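Local coordinates for protein putative alpha/beta hydrolase (Desulfitobacterium hafniense, PDB 4RPC) that is a putative hydrolase of the alpha/beta hydrolase family, probably cleaving a substrate that has yet to be established, at residues A[23-28]-A[52-57]; A[30-35]-A[170-175]; A[72-77]-A[99-104]. One frame throughout, in Å; residues are numbered along the deposited sequence.

Contact 1. Residues A[23-28]-A[52-57]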
ATOM      1  N   LYS A  23     -11.782  13.677  -0.845  1.00 26.89           N
ATOM      2  CA  LYS A  23     -11.009  12.852   0.060  1.00 27.66           C
ATOM      3  C   LYS A  23     -10.108  11.829  -0.683  1.00 25.43           C
ATOM      4  O   LYS A  23     -10.569  11.037  -1.488  1.00 24.86           O
ATOM      5  CB  LYS A  23     -11.938  12.140   1.013  1.00 30.80           C
ATOM      6  CG  LYS A  23     -12.275  12.953   2.245  1.00 34.88           C
ATOM      7  CD  LYS A  23     -13.261  14.045   1.924  1.00 35.13           C
ATOM      8  CE  LYS A  23     -13.871  14.549   3.210  1.00 37.66           C
ATOM      9  NZ  LYS A  23     -14.270  15.959   3.051  1.00 38.86           N
ATOM     10  N   VAL A  24      -8.829  11.851  -0.335  1.00 21.92           N
ATOM     11  CA  VAL A  24      -7.845  10.979  -0.860  1.00 21.80           C
ATOM     12  C   VAL A  24      -7.156  10.255   0.330  1.00 20.21           C
ATOM     13  O   VAL A  24      -6.550  10.889   1.207  1.00 19.00           O
ATOM     14  CB  VAL A  24      -6.840  11.800  -1.681  1.00 23.09           C
ATOM     15  CG1 VAL A  24      -5.692  10.939  -2.184  1.00 24.25           C
ATOM     16  CG2 VAL A  24      -7.550  12.468  -2.877  1.00 26.20           C
ATOM     17  N   LEU A  25      -7.252   8.940   0.349  1.00 19.54           N
ATOM     18  CA  LEU A  25      -6.634   8.095   1.412  1.00 19.66           C
ATOM     19  C   LEU A  25      -5.325   7.511   0.938  1.00 17.85           C
ATOM     20  O   LEU A  25      -5.289   6.913  -0.116  1.00 17.39           O
ATOM     21  CB  LEU A  25      -7.556   6.895   1.714  1.00 21.88           C
ATOM     22  CG  LEU A  25      -8.124   6.569   3.065  1.00 24.60           C
ATOM     23  CD1 LEU A  25      -8.715   5.172   3.005  1.00 25.71           C
ATOM     24  CD2 LEU A  25      -7.164   6.653   4.229  1.00 25.53           C
ATOM     25  N   LEU A  26      -4.281   7.616   1.737  1.00 17.28           N
ATOM     26  CA  LEU A  26      -2.991   7.117   1.395  1.00 18.32           C
ATOM     27  C   LEU A  26      -2.554   6.112   2.429  1.00 17.78           C
ATOM     28  O   LEU A  26      -2.352   6.494   3.622  1.00 18.38           O
ATOM     29  CB  LEU A  26      -1.986   8.256   1.376  1.00 19.27           C
ATOM     30  CG  LEU A  26      -2.330   9.427   0.496  1.00 20.74           C
ATOM     31  CD1 LEU A  26      -1.344  10.551   0.772  1.00 22.22           C
ATOM     32  CD2 LEU A  26      -2.254   9.045  -0.957  1.00 21.42           C
ATOM     33  N   ILE A  27      -2.404   4.846   1.985  1.00 16.79           N
ATOM     34  CA  ILE A  27      -2.139   3.697   2.890  1.00 16.22           C
ATOM     35  C   ILE A  27      -0.808   3.104   2.606  1.00 16.10           C
ATOM     36  O   ILE A  27      -0.571   2.571   1.525  1.00 15.81           O
ATOM     37  CB  ILE A  27      -3.230   2.607   2.821  1.00 17.53           C
ATOM     38  CG1 ILE A  27      -4.633   3.206   2.875  1.00 18.29           C
ATOM     39  CG2 ILE A  27      -3.059   1.606   3.960  1.00 18.21           C
ATOM     40  CD1 ILE A  27      -5.776   2.196   2.718  1.00 19.32           C
ATOM     41  N   HIS A  28       0.094   3.239   3.572  1.00 17.46           N
ATOM     42  CA  HIS A  28       1.454   2.751   3.466  1.00 18.13           C
ATOM     43  C   HIS A  28       1.576   1.243   3.629  1.00 17.97           C
ATOM     44  O   HIS A  28       0.608   0.559   3.956  1.00 17.86           O
ATOM     45  CB  HIS A  28       2.362   3.476   4.458  1.00 19.79           C
ATOM     46  CG  HIS A  28       2.163   3.095   5.906  1.00 18.96           C
ATOM     47  ND1 HIS A  28       2.711   1.959   6.446  1.00 19.36           N
ATOM     48  CD2 HIS A  28       1.605   3.763   6.943  1.00 20.48           C
ATOM     49  CE1 HIS A  28       2.410   1.879   7.731  1.00 19.84           C
ATOM     50  NE2 HIS A  28       1.746   2.962   8.067  1.00 20.88           N
ATOM     51  N   LEU A  52      -6.047  11.867   3.930  1.00 21.70           N
ATOM     52  CA  LEU A  52      -6.155  11.060   5.117  1.00 22.38           C
ATOM     53  C   LEU A  52      -5.135   9.929   5.097  1.00 21.38           C
ATOM     54  O   LEU A  52      -5.148   9.090   4.181  1.00 20.86           O
ATOM     55  CB  LEU A  52      -7.569  10.491   5.132  1.00 23.73           C
ATOM     56  CG  LEU A  52      -8.697  11.523   4.935  1.00 23.78           C
ATOM     57  CD1 LEU A  52      -9.986  10.857   4.454  1.00 23.65           C
ATOM     58  CD2 LEU A  52      -8.892  12.247   6.249  1.00 25.43           C
ATOM     59  N   ILE A  53      -4.291   9.858   6.119  1.00 21.36           N
ATOM     60  CA  ILE A  53      -3.181   8.947   6.134  1.00 22.39           C
ATOM     61  C   ILE A  53      -3.159   8.097   7.396  1.00 23.87           C
ATOM     62  O   ILE A  53      -2.840   8.573   8.465  1.00 26.53           O
ATOM     63  CB  ILE A  53      -1.824   9.674   6.001  1.00 23.20           C
ATOM     64  CG1 ILE A  53      -1.878  10.804   4.919  1.00 23.86           C
ATOM     65  CG2 ILE A  53      -0.730   8.696   5.670  1.00 21.77           C
ATOM     66  CD1 ILE A  53      -2.287  12.123   5.451  1.00 24.52           C
ATOM     67  N   PRO A  54      -3.543   6.824   7.290  1.00 24.09           N
ATOM     68  CA  PRO A  54      -3.495   6.037   8.511  1.00 24.63           C
ATOM     69  C   PRO A  54      -2.086   5.567   8.897  1.00 24.09           C
ATOM     70  O   PRO A  54      -1.199   5.518   8.068  1.00 23.92           O
ATOM     71  CB  PRO A  54      -4.349   4.815   8.155  1.00 25.04           C
ATOM     72  CG  PRO A  54      -4.405   4.774   6.662  1.00 23.13           C
ATOM     73  CD  PRO A  54      -4.366   6.201   6.253  1.00 23.00           C
ATOM     74  N   GLU A  55      -1.891   5.200  10.154  1.00 24.21           N
ATOM     75  CA  GLU A  55      -0.750   4.370  10.554  1.00 24.24           C
ATOM     76  C   GLU A  55      -1.193   2.934  10.639  1.00 23.82           C
ATOM     77  O   GLU A  55      -2.170   2.632  11.307  1.00 23.81           O
ATOM     78  CB  GLU A  55      -0.322   4.761  11.938  1.00 26.49           C
ATOM     79  CG  GLU A  55       0.155   6.167  12.023  1.00 28.63           C
ATOM     80  CD  GLU A  55       0.562   6.565  13.430  1.00 31.74           C
ATOM     81  OE1 GLU A  55       0.462   5.728  14.396  1.00 32.06           O
ATOM     82  OE2 GLU A  55       0.960   7.741  13.526  1.00 31.94           O
ATOM     83  N   LEU A  56      -0.533   2.033   9.948  1.00 22.73           N
ATOM     84  CA  LEU A  56      -0.802   0.618  10.156  1.00 21.57           C
ATOM     85  C   LEU A  56      -0.438   0.277  11.600  1.00 22.16           C
ATOM     86  O   LEU A  56       0.468   0.870  12.190  1.00 22.16           O
ATOM     87  CB  LEU A  56       0.012  -0.239   9.190  1.00 21.59           C
ATOM     88  CG  LEU A  56      -0.298  -0.153   7.690  1.00 20.98           C
ATOM     89  CD1 LEU A  56       0.549  -1.185   6.958  1.00 20.52           C
ATOM     90  CD2 LEU A  56      -1.739  -0.479   7.485  1.00 20.86           C
ATOM     91  N   GLU A  57      -1.180  -0.642  12.190  1.00 22.32           N
ATOM     92  CA  GLU A  57      -0.896  -1.063  13.557  1.00 23.41           C
ATOM     93  C   GLU A  57       0.569  -1.339  13.798  1.00 22.54           C
ATOM     94  O   GLU A  57       1.245  -1.971  13.006  1.00 20.93           O
ATOM     95  CB  GLU A  57      -1.727  -2.282  13.956  1.00 24.61           C
ATOM     96  CG  GLU A  57      -3.218  -1.962  14.114  1.00 26.09           C
ATOM     97  CD  GLU A  57      -4.013  -1.977  12.794  1.00 26.59           C
ATOM     98  OE1 GLU A  57      -3.406  -2.135  11.723  1.00 25.76           O
ATOM     99  OE2 GLU A  57      -5.273  -1.886  12.846  1.00 27.92           O
TER
HETATM  100  O   HOH W   1      -0.682   5.411   5.347  1.00 15.16           O

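Contact 2. Residues A[30-35]-A[170-175]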
ATOM      1  N   ALA A  30       3.790  -2.517   4.803  1.00 18.50           N
ATOM      2  CA  ALA A  30       4.512  -3.121   5.912  1.00 18.73           C
ATOM      3  C   ALA A  30       5.934  -2.576   6.012  1.00 19.70           C
ATOM      4  O   ALA A  30       6.674  -2.570   5.057  1.00 19.16           O
ATOM      5  CB  ALA A  30       4.575  -4.631   5.729  1.00 19.20           C
ATOM      6  N   GLY A  31       6.316  -2.173   7.215  1.00 20.62           N
ATOM      7  CA  GLY A  31       7.631  -1.620   7.494  1.00 21.22           C
ATOM      8  C   GLY A  31       7.784  -0.147   7.221  1.00 21.71           C
ATOM      9  O   GLY A  31       8.821   0.398   7.559  1.00 24.39           O
ATOM     10  N   PHE A  32       6.804   0.491   6.593  1.00 20.56           N
ATOM     11  CA  PHE A  32       6.918   1.905   6.168  1.00 22.01           C
ATOM     12  C   PHE A  32       6.378   2.775   7.280  1.00 22.69           C
ATOM     13  O   PHE A  32       5.974   2.248   8.323  1.00 22.03           O
ATOM     14  CB  PHE A  32       6.166   2.157   4.859  1.00 21.24           C
ATOM     15  CG  PHE A  32       6.716   1.405   3.676  1.00 22.46           C
ATOM     16  CD1 PHE A  32       7.862   0.633   3.775  1.00 24.19           C
ATOM     17  CD2 PHE A  32       6.139   1.567   2.415  1.00 23.67           C
ATOM     18  CE1 PHE A  32       8.408   0.024   2.640  1.00 25.80           C
ATOM     19  CE2 PHE A  32       6.660   0.938   1.296  1.00 24.82           C
ATOM     20  CZ  PHE A  32       7.781   0.157   1.418  1.00 26.55           C
ATOM     21  N   TYR A  33       6.361   4.086   7.066  1.00 23.65           N
ATOM     22  CA  TYR A  33       5.862   5.013   8.040  1.00 26.08           C
ATOM     23  C   TYR A  33       5.031   6.057   7.353  1.00 26.82           C
ATOM     24  O   TYR A  33       5.415   6.550   6.328  1.00 29.74           O
ATOM     25  CB  TYR A  33       7.049   5.682   8.747  1.00 28.78           C
ATOM     26  CG  TYR A  33       6.687   6.513   9.949  1.00 31.13           C
ATOM     27  CD1 TYR A  33       5.831   6.001  10.923  1.00 30.69           C
ATOM     28  CD2 TYR A  33       7.239   7.787  10.154  1.00 32.89           C
ATOM     29  CE1 TYR A  33       5.500   6.724  12.059  1.00 32.76           C
ATOM     30  CE2 TYR A  33       6.915   8.525  11.289  1.00 36.02           C
ATOM     31  CZ  TYR A  33       6.028   7.998  12.239  1.00 35.38           C
ATOM     32  OH  TYR A  33       5.646   8.699  13.367  1.00 35.57           O
ATOM     33  N   TRP A  34       3.907   6.415   7.933  1.00 28.26           N
ATOM     34  CA  TRP A  34       2.963   7.330   7.320  1.00 29.20           C
ATOM     35  C   TRP A  34       3.606   8.659   6.921  1.00 32.59           C
ATOM     36  O   TRP A  34       3.290   9.173   5.865  1.00 34.68           O
ATOM     37  CB  TRP A  34       1.793   7.607   8.255  1.00 31.05           C
ATOM     38  CG  TRP A  34       2.120   8.561   9.387  1.00 35.13           C
ATOM     39  CD1 TRP A  34       2.632   8.250  10.585  1.00 38.09           C
ATOM     40  CD2 TRP A  34       1.939   9.991   9.382  1.00 38.55           C
ATOM     41  NE1 TRP A  34       2.802   9.381  11.343  1.00 40.58           N
ATOM     42  CE2 TRP A  34       2.367  10.467  10.624  1.00 40.46           C
ATOM     43  CE3 TRP A  34       1.452  10.905   8.440  1.00 38.35           C
ATOM     44  CZ2 TRP A  34       2.330  11.833  10.969  1.00 45.35           C
ATOM     45  CZ3 TRP A  34       1.421  12.286   8.786  1.00 42.46           C
ATOM     46  CH2 TRP A  34       1.858  12.721  10.035  1.00 42.72           C
ATOM     47  N   GLN A  35       4.543   9.162   7.725  1.00 33.27           N
ATOM     48  CA  GLN A  35       5.020  10.516   7.596  1.00 36.00           C
ATOM     49  C   GLN A  35       6.115  10.612   6.607  1.00 36.58           C
ATOM     50  O   GLN A  35       6.390  11.700   6.146  1.00 42.32           O
ATOM     51  CB  GLN A  35       5.495  11.056   8.936  1.00 41.22           C
ATOM     52  CG  GLN A  35       5.553  12.573   9.050  1.00 44.17           C
ATOM     53  CD  GLN A  35       5.982  12.994  10.436  1.00 48.73           C
ATOM     54  OE1 GLN A  35       6.773  12.318  11.080  1.00 52.92           O
ATOM     55  NE2 GLN A  35       5.469  14.118  10.904  1.00 51.87           N
ATOM     56  N   GLN A 170      15.518   1.632   1.417  1.00 30.65           N
ATOM     57  CA  GLN A 170      15.984   2.007   2.730  1.00 32.07           C
ATOM     58  C   GLN A 170      15.344   3.300   3.200  1.00 31.95           C
ATOM     59  O   GLN A 170      14.998   3.402   4.366  1.00 34.86           O
ATOM     60  CB  GLN A 170      17.510   2.090   2.746  1.00 34.52           C
ATOM     61  CG  GLN A 170      18.089   2.223   4.135  1.00 37.37           C
ATOM     62  CD  GLN A 170      19.597   2.457   4.146  1.00 39.25           C
ATOM     63  OE1 GLN A 170      20.225   2.730   3.148  1.00 44.77           O
ATOM     64  NE2 GLN A 170      20.158   2.356   5.282  1.00 40.78           N
ATOM     65  N   PRO A 171      15.151   4.291   2.302  1.00 31.36           N
ATOM     66  CA  PRO A 171      14.482   5.483   2.808  1.00 30.93           C
ATOM     67  C   PRO A 171      13.015   5.296   3.230  1.00 30.26           C
ATOM     68  O   PRO A 171      12.476   6.212   3.868  1.00 29.87           O
ATOM     69  CB  PRO A 171      14.488   6.458   1.606  1.00 31.77           C
ATOM     70  CG  PRO A 171      15.400   5.904   0.586  1.00 32.38           C
ATOM     71  CD  PRO A 171      15.706   4.471   0.941  1.00 32.31           C
ATOM     72  N   LEU A 172      12.347   4.206   2.794  1.00 28.15           N
ATOM     73  CA  LEU A 172      10.966   3.979   3.144  1.00 28.62           C
ATOM     74  C   LEU A 172      10.775   3.158   4.398  1.00 28.33           C
ATOM     75  O   LEU A 172       9.688   3.117   4.927  1.00 29.76           O
ATOM     76  CB  LEU A 172      10.212   3.248   2.019  1.00 27.86           C
ATOM     77  CG  LEU A 172      10.080   4.058   0.737  1.00 28.02           C
ATOM     78  CD1 LEU A 172       9.506   3.193  -0.375  1.00 27.89           C
ATOM     79  CD2 LEU A 172       9.207   5.268   1.005  1.00 28.08           C
ATOM     80  N   ILE A 173      11.796   2.463   4.841  1.00 30.61           N
ATOM     81  CA  ILE A 173      11.677   1.634   6.040  1.00 29.62           C
ATOM     82  C   ILE A 173      11.649   2.527   7.264  1.00 29.40           C
ATOM     83  O   ILE A 173      12.483   3.372   7.443  1.00 32.48           O
ATOM     84  CB  ILE A 173      12.850   0.693   6.181  1.00 30.02           C
ATOM     85  CG1 ILE A 173      13.032  -0.162   4.929  1.00 31.40           C
ATOM     86  CG2 ILE A 173      12.663  -0.140   7.432  1.00 29.44           C
ATOM     87  CD1 ILE A 173      11.829  -1.026   4.546  1.00 31.69           C
ATOM     88  N   TYR A 174      10.669   2.340   8.119  1.00 28.11           N
ATOM     89  CA  TYR A 174      10.503   3.195   9.269  1.00 28.30           C
ATOM     90  C   TYR A 174      11.695   2.929  10.163  1.00 29.30           C
ATOM     91  O   TYR A 174      12.001   1.795  10.525  1.00 28.45           O
ATOM     92  CB  TYR A 174       9.143   2.933   9.976  1.00 27.39           C
ATOM     93  CG  TYR A 174       8.914   3.657  11.292  1.00 26.83           C
ATOM     94  CD1 TYR A 174       9.233   4.987  11.457  1.00 28.24           C
ATOM     95  CD2 TYR A 174       8.362   2.974  12.376  1.00 27.57           C
ATOM     96  CE1 TYR A 174       9.051   5.623  12.678  1.00 29.01           C
ATOM     97  CE2 TYR A 174       8.172   3.586  13.592  1.00 27.00           C
ATOM     98  CZ  TYR A 174       8.490   4.888  13.737  1.00 28.54           C
ATOM     99  OH  TYR A 174       8.233   5.439  14.949  1.00 28.18           O
ATOM    100  N   GLU A 175      12.385   3.990  10.529  1.00 30.71           N
ATOM    101  CA  GLU A 175      13.656   3.794  11.200  1.00 33.23           C
ATOM    102  C   GLU A 175      13.497   3.234  12.626  1.00 30.67           C
ATOM    103  O   GLU A 175      14.427   2.664  13.143  1.00 30.53           O
ATOM    104  CB  GLU A 175      14.503   5.070  11.135  1.00 36.34           C
ATOM    105  CG  GLU A 175      13.988   6.189  11.980  1.00 40.80           C
ATOM    106  CD  GLU A 175      14.889   7.422  11.913  1.00 46.58           C
ATOM    107  OE1 GLU A 175      15.721   7.564  10.978  1.00 46.34           O
ATOM    108  OE2 GLU A 175      14.748   8.262  12.821  1.00 55.80           O
TER
HETATM  109  O   HOH W   2       7.762   5.127   4.701  1.00 36.40           O
HETATM  110  O   HOH W   3       5.972   7.871  15.994  1.00 36.61           O

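Contact 3. Residues A[72-77]-A[99-104]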
ATOM      1  N   GLU A  72      -9.386  -6.750   9.632  1.00 23.17           N
ATOM      2  CA  GLU A  72      -9.589  -5.989  10.852  1.00 24.82           C
ATOM      3  C   GLU A  72      -9.015  -4.549  10.714  1.00 22.34           C
ATOM      4  O   GLU A  72      -9.649  -3.574  11.103  1.00 22.33           O
ATOM      5  CB  GLU A  72      -9.019  -6.741  12.018  1.00 29.70           C
ATOM      6  CG  GLU A  72      -9.544  -6.227  13.348  1.00 35.26           C
ATOM      7  CD  GLU A  72      -9.304  -7.229  14.480  1.00 41.65           C
ATOM      8  OE1 GLU A  72      -9.689  -8.424  14.304  1.00 44.40           O
ATOM      9  OE2 GLU A  72      -8.725  -6.809  15.513  1.00 42.23           O
ATOM     10  N   THR A  73      -7.887  -4.411  10.060  1.00 20.74           N
ATOM     11  CA  THR A  73      -7.312  -3.090   9.796  1.00 20.38           C
ATOM     12  C   THR A  73      -8.258  -2.244   8.914  1.00 20.42           C
ATOM     13  O   THR A  73      -8.608  -1.082   9.246  1.00 20.47           O
ATOM     14  CB  THR A  73      -5.901  -3.287   9.205  1.00 19.76           C
ATOM     15  OG1 THR A  73      -5.053  -3.756  10.250  1.00 18.44           O
ATOM     16  CG2 THR A  73      -5.335  -2.015   8.608  1.00 17.88           C
ATOM     17  N   ALA A  74      -8.790  -2.851   7.857  1.00 20.90           N
ATOM     18  CA  ALA A  74      -9.765  -2.173   6.985  1.00 20.99           C
ATOM     19  C   ALA A  74     -11.003  -1.766   7.788  1.00 22.71           C
ATOM     20  O   ALA A  74     -11.413  -0.599   7.737  1.00 23.53           O
ATOM     21  CB  ALA A  74     -10.142  -3.045   5.794  1.00 21.01           C
ATOM     22  N   GLY A  75     -11.544  -2.687   8.585  1.00 24.76           N
ATOM     23  CA  GLY A  75     -12.700  -2.383   9.451  1.00 26.61           C
ATOM     24  C   GLY A  75     -12.418  -1.219  10.385  1.00 27.27           C
ATOM     25  O   GLY A  75     -13.146  -0.222  10.431  1.00 29.59           O
ATOM     26  N   LYS A  76     -11.324  -1.288  11.115  1.00 28.38           N
ATOM     27  CA  LYS A  76     -10.975  -0.146  11.994  1.00 29.66           C
ATOM     28  C   LYS A  76     -10.817   1.200  11.278  1.00 28.40           C
ATOM     29  O   LYS A  76     -11.206   2.248  11.782  1.00 27.13           O
ATOM     30  CB  LYS A  76      -9.760  -0.535  12.821  1.00 31.60           C
ATOM     31  CG  LYS A  76     -10.199  -1.554  13.898  1.00 35.24           C
ATOM     32  CD  LYS A  76      -9.022  -2.251  14.488  1.00 38.59           C
ATOM     33  CE  LYS A  76      -8.098  -1.257  15.179  1.00 40.78           C
ATOM     34  NZ  LYS A  76      -6.721  -1.806  15.094  1.00 43.77           N
ATOM     35  N   LEU A  77     -10.283   1.159  10.068  1.00 27.57           N
ATOM     36  CA  LEU A  77     -10.074   2.360   9.279  1.00 28.01           C
ATOM     37  C   LEU A  77     -11.399   2.952   8.833  1.00 28.20           C
ATOM     38  O   LEU A  77     -11.573   4.183   8.771  1.00 25.23           O
ATOM     39  CB  LEU A  77      -9.249   1.992   8.030  1.00 29.69           C
ATOM     40  CG  LEU A  77      -8.592   3.040   7.191  1.00 32.02           C
ATOM     41  CD1 LEU A  77      -8.011   4.131   8.071  1.00 34.98           C
ATOM     42  CD2 LEU A  77      -7.505   2.377   6.340  1.00 33.81           C
ATOM     43  N   ALA A  99      -2.150  -1.714  -0.393  1.00 16.55           N
ATOM     44  CA  ALA A  99      -3.067  -1.928  -1.516  1.00 17.52           C
ATOM     45  C   ALA A  99      -4.112  -2.981  -1.141  1.00 17.62           C
ATOM     46  O   ALA A  99      -5.216  -2.982  -1.657  1.00 17.22           O
ATOM     47  CB  ALA A  99      -2.307  -2.396  -2.748  1.00 18.42           C
ATOM     48  N   SER A 100      -3.724  -3.929  -0.284  1.00 17.62           N
ATOM     49  CA  SER A 100      -4.658  -4.966   0.144  1.00 18.13           C
ATOM     50  C   SER A 100      -5.662  -4.353   1.075  1.00 16.95           C
ATOM     51  O   SER A 100      -6.822  -4.666   0.983  1.00 19.14           O
ATOM     52  CB  SER A 100      -3.952  -6.127   0.869  1.00 18.38           C
ATOM     53  OG  SER A 100      -3.083  -6.732  -0.000  1.00 19.07           O
ATOM     54  N   VAL A 101      -5.222  -3.478   1.946  1.00 16.27           N
ATOM     55  CA  VAL A 101      -6.150  -2.734   2.824  1.00 16.29           C
ATOM     56  C   VAL A 101      -7.133  -1.863   1.961  1.00 16.87           C
ATOM     57  O   VAL A 101      -8.334  -1.783   2.240  1.00 17.10           O
ATOM     58  CB  VAL A 101      -5.403  -1.871   3.807  1.00 16.12           C
ATOM     59  CG1 VAL A 101      -6.377  -1.017   4.637  1.00 16.02           C
ATOM     60  CG2 VAL A 101      -4.546  -2.724   4.723  1.00 16.66           C
ATOM     61  N   ALA A 102      -6.624  -1.234   0.914  1.00 16.75           N
ATOM     62  CA  ALA A 102      -7.474  -0.410   0.041  1.00 17.58           C
ATOM     63  C   ALA A 102      -8.570  -1.275  -0.606  1.00 18.64           C
ATOM     64  O   ALA A 102      -9.721  -0.918  -0.573  1.00 19.14           O
ATOM     65  CB  ALA A 102      -6.639   0.235  -1.038  1.00 18.39           C
ATOM     66  N   VAL A 103      -8.188  -2.437  -1.160  1.00 19.82           N
ATOM     67  CA  VAL A 103      -9.131  -3.302  -1.824  1.00 20.55           C
ATOM     68  C   VAL A 103     -10.169  -3.754  -0.842  1.00 20.17           C
ATOM     69  O   VAL A 103     -11.359  -3.715  -1.099  1.00 19.50           O
ATOM     70  CB  VAL A 103      -8.424  -4.502  -2.480  1.00 22.49           C
ATOM     71  CG1 VAL A 103      -9.430  -5.497  -3.046  1.00 25.22           C
ATOM     72  CG2 VAL A 103      -7.543  -4.019  -3.598  1.00 22.10           C
ATOM     73  N   GLU A 104      -9.713  -4.184   0.318  1.00 20.94           N
ATOM     74  CA  GLU A 104     -10.644  -4.624   1.364  1.00 22.75           C
ATOM     75  C   GLU A 104     -11.626  -3.536   1.754  1.00 24.40           C
ATOM     76  O   GLU A 104     -12.812  -3.810   2.073  1.00 25.66           O
ATOM     77  CB  GLU A 104      -9.877  -5.075   2.590  1.00 21.61           C
ATOM     78  CG  GLU A 104     -10.701  -5.553   3.748  1.00 22.62           C
ATOM     79  CD  GLU A 104     -11.391  -6.844   3.491  1.00 25.38           C
ATOM     80  OE1 GLU A 104     -10.990  -7.595   2.568  1.00 28.23           O
ATOM     81  OE2 GLU A 104     -12.363  -7.098   4.218  1.00 27.42           O
TER

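Contact 1. Residues A[23-28]-A[52-57]
Leu-25 and Leu-52 are paired in a parallel beta bridge, held by the backbone on both sides of Leu-25. Leu-52 N donates to Val-24 O at 2.9 Å, and Leu-26 N donates to Leu-52 O at 3.0 Å. Further along, a water takes over the link. It donates to Leu-26 O and Pro-54 O and accepts from His-28 N.

Apolar contacts lie on both faces of the sheet. On one, Leu-25 CD2 presses tightly on Pro-54 CD at 3.5 Å, and Ile-27 CG1 touches Pro-54 CG. On the other, Leu-26 and Ile-53 lie side by side and point the same way.

The aromatic contact is that of His-28. Its CG sits between the backbone N and the carbonyl carbon (chi1 72°). Leu-56 CG lies over one face of the ring, 3.4 Å from His-28 CE1, while Pro-54 O and Glu-55 CA are at its edge. An alanine in place of His-28 would probably leave Leu-56 CG without its flat partner and open a gap beside Pro-54 O.

Strand 23-27 sits between 50-54 and 88-95 in a mixed sheet whose edge strand 13-17 runs antiparallel, as in the alpha/beta hydrolase fold.

Contact 2. Residues A[30-35]-A[170-175]
Tyr-33 stacks on Tyr-174, and its side chain can be followed outward atom by atom. CB lies 3.5 Å from Tyr-174 CD1. CG comes closer, 3.3 Å from the same Tyr-174 CD1; it is anti to the backbone N (chi1 -170°). CD1 and CD2 both meet Tyr-174 CD1 and CE1. Further out, CE1 meets Tyr-174 CE1 and CZ, and CE2 and CZ both meet Tyr-174 CE1. At the tip, Tyr-33 OH is hydrogen-bonded to a water at 2.8 Å, which also reaches Tyr-174 OH through a weak bond. The Tyr-33 and Tyr-174 rings form an offset stack, with centroids 4.0 Å apart and planes at 16°. Trp-34 CD1 lies on the opposite face of Tyr-33, toward its rim.

Tyr-33 is the N-cap residue of helix 34-37. Segment 170-175 is a loop in the helical region between strands 112-119 and 204-210, the place where alpha/beta hydrolases commonly carry a cap.

The loops are also tied through their backbones. Tyr-174 N donates to Gly-31 O at 2.7 Å. Gly-31 has a positive phi of 84°, at which a CB would jam against the preceding carbonyl O. A second water accepts from Tyr-33 N and donates to Leu-172 O. Leu-172 CB makes a CH-pi contact over one face of the Phe-32 ring, 3.9 Å from its centroid, and Ile-173 CD1 lies at the ring edge.

Contact 3. Residues A[72-77]-A[99-104]
Glu-104, which touches Ala-74, carries the one flat side-chain group among the residues that meet here. Neither face nor edge of its carboxylate has an atom of 72-77 close by. Its side chain also touches Val-70 and Glu-71, earlier in helix 70-83. The touch on Ala-74 is made by the aliphatic part of the chain: Glu-104 CG lies 3.3 Å from Ala-74 CB. This CG is anti to the backbone N (chi1 180°). The chain then bends at chi2, and Glu-104 CD is 4.6 Å from Ala-74 CB. Glu-104 OE1 is hydrogen-bonded to Tyr-192 OH.

Val-101 carries the other half of the contact, with one branch for each of two partners. Its CG1 is 4.0 Å from Leu-77 CD2, and its CG2 is 4.0 Å from Thr-73 CG2. Both pairs of side chains cross at about a right angle. Ala-74 CB sits further off, 4.4 Å from Val-101 CG1. Thr-73 OG1 bonds to Glu-57 OE1.

The helix segments approach to 8.9 Å between axes and cross at -62°. Ala-74 and Val-101 are the pair whose CA atoms come nearest. Helix 97-108 follows the probable nucleophile elbow, and its Ala-102 packs on Leu-116 and Leu-118 of strand 112-119. Leu-77 of helix 70-83 touches Ile-27 and Pro-54 of the sheet. Helices packed against the central sheet in this way are part of the alpha/beta hydrolase architecture.

The chemistry implies a join made by shape: methyl groups and the CB and CG methylenes of Glu-104 meet across it, while Thr-73 OG1 and Glu-104 OE1 have their hydrogen-bond partners outside the two segments.

Overall arrangement
Contact 1 lies in the central sheet, on neighbouring strands 23-27 and 50-54. Contact 3 is about 10 Å away between centres and joins helices 70-83 and 97-108. The two touch: Glu-57 forms a salt bridge with Lys-76, and Ile-27 packs on Val-101. Contact 2 has its centre about 13 Å from that of contact 1, and Trp-34 packs against His-28 and Ile-53. Contacts 2 and 3 are about 19 Å apart between centres and do not touch. Along the chain, the segments of contacts 1 and 2 alternate, contact 1 closes before contact 3 opens, and contact 2 spans contact 3. Together they join sheet, helices and a probable cap region of one alpha/beta hydrolase domain.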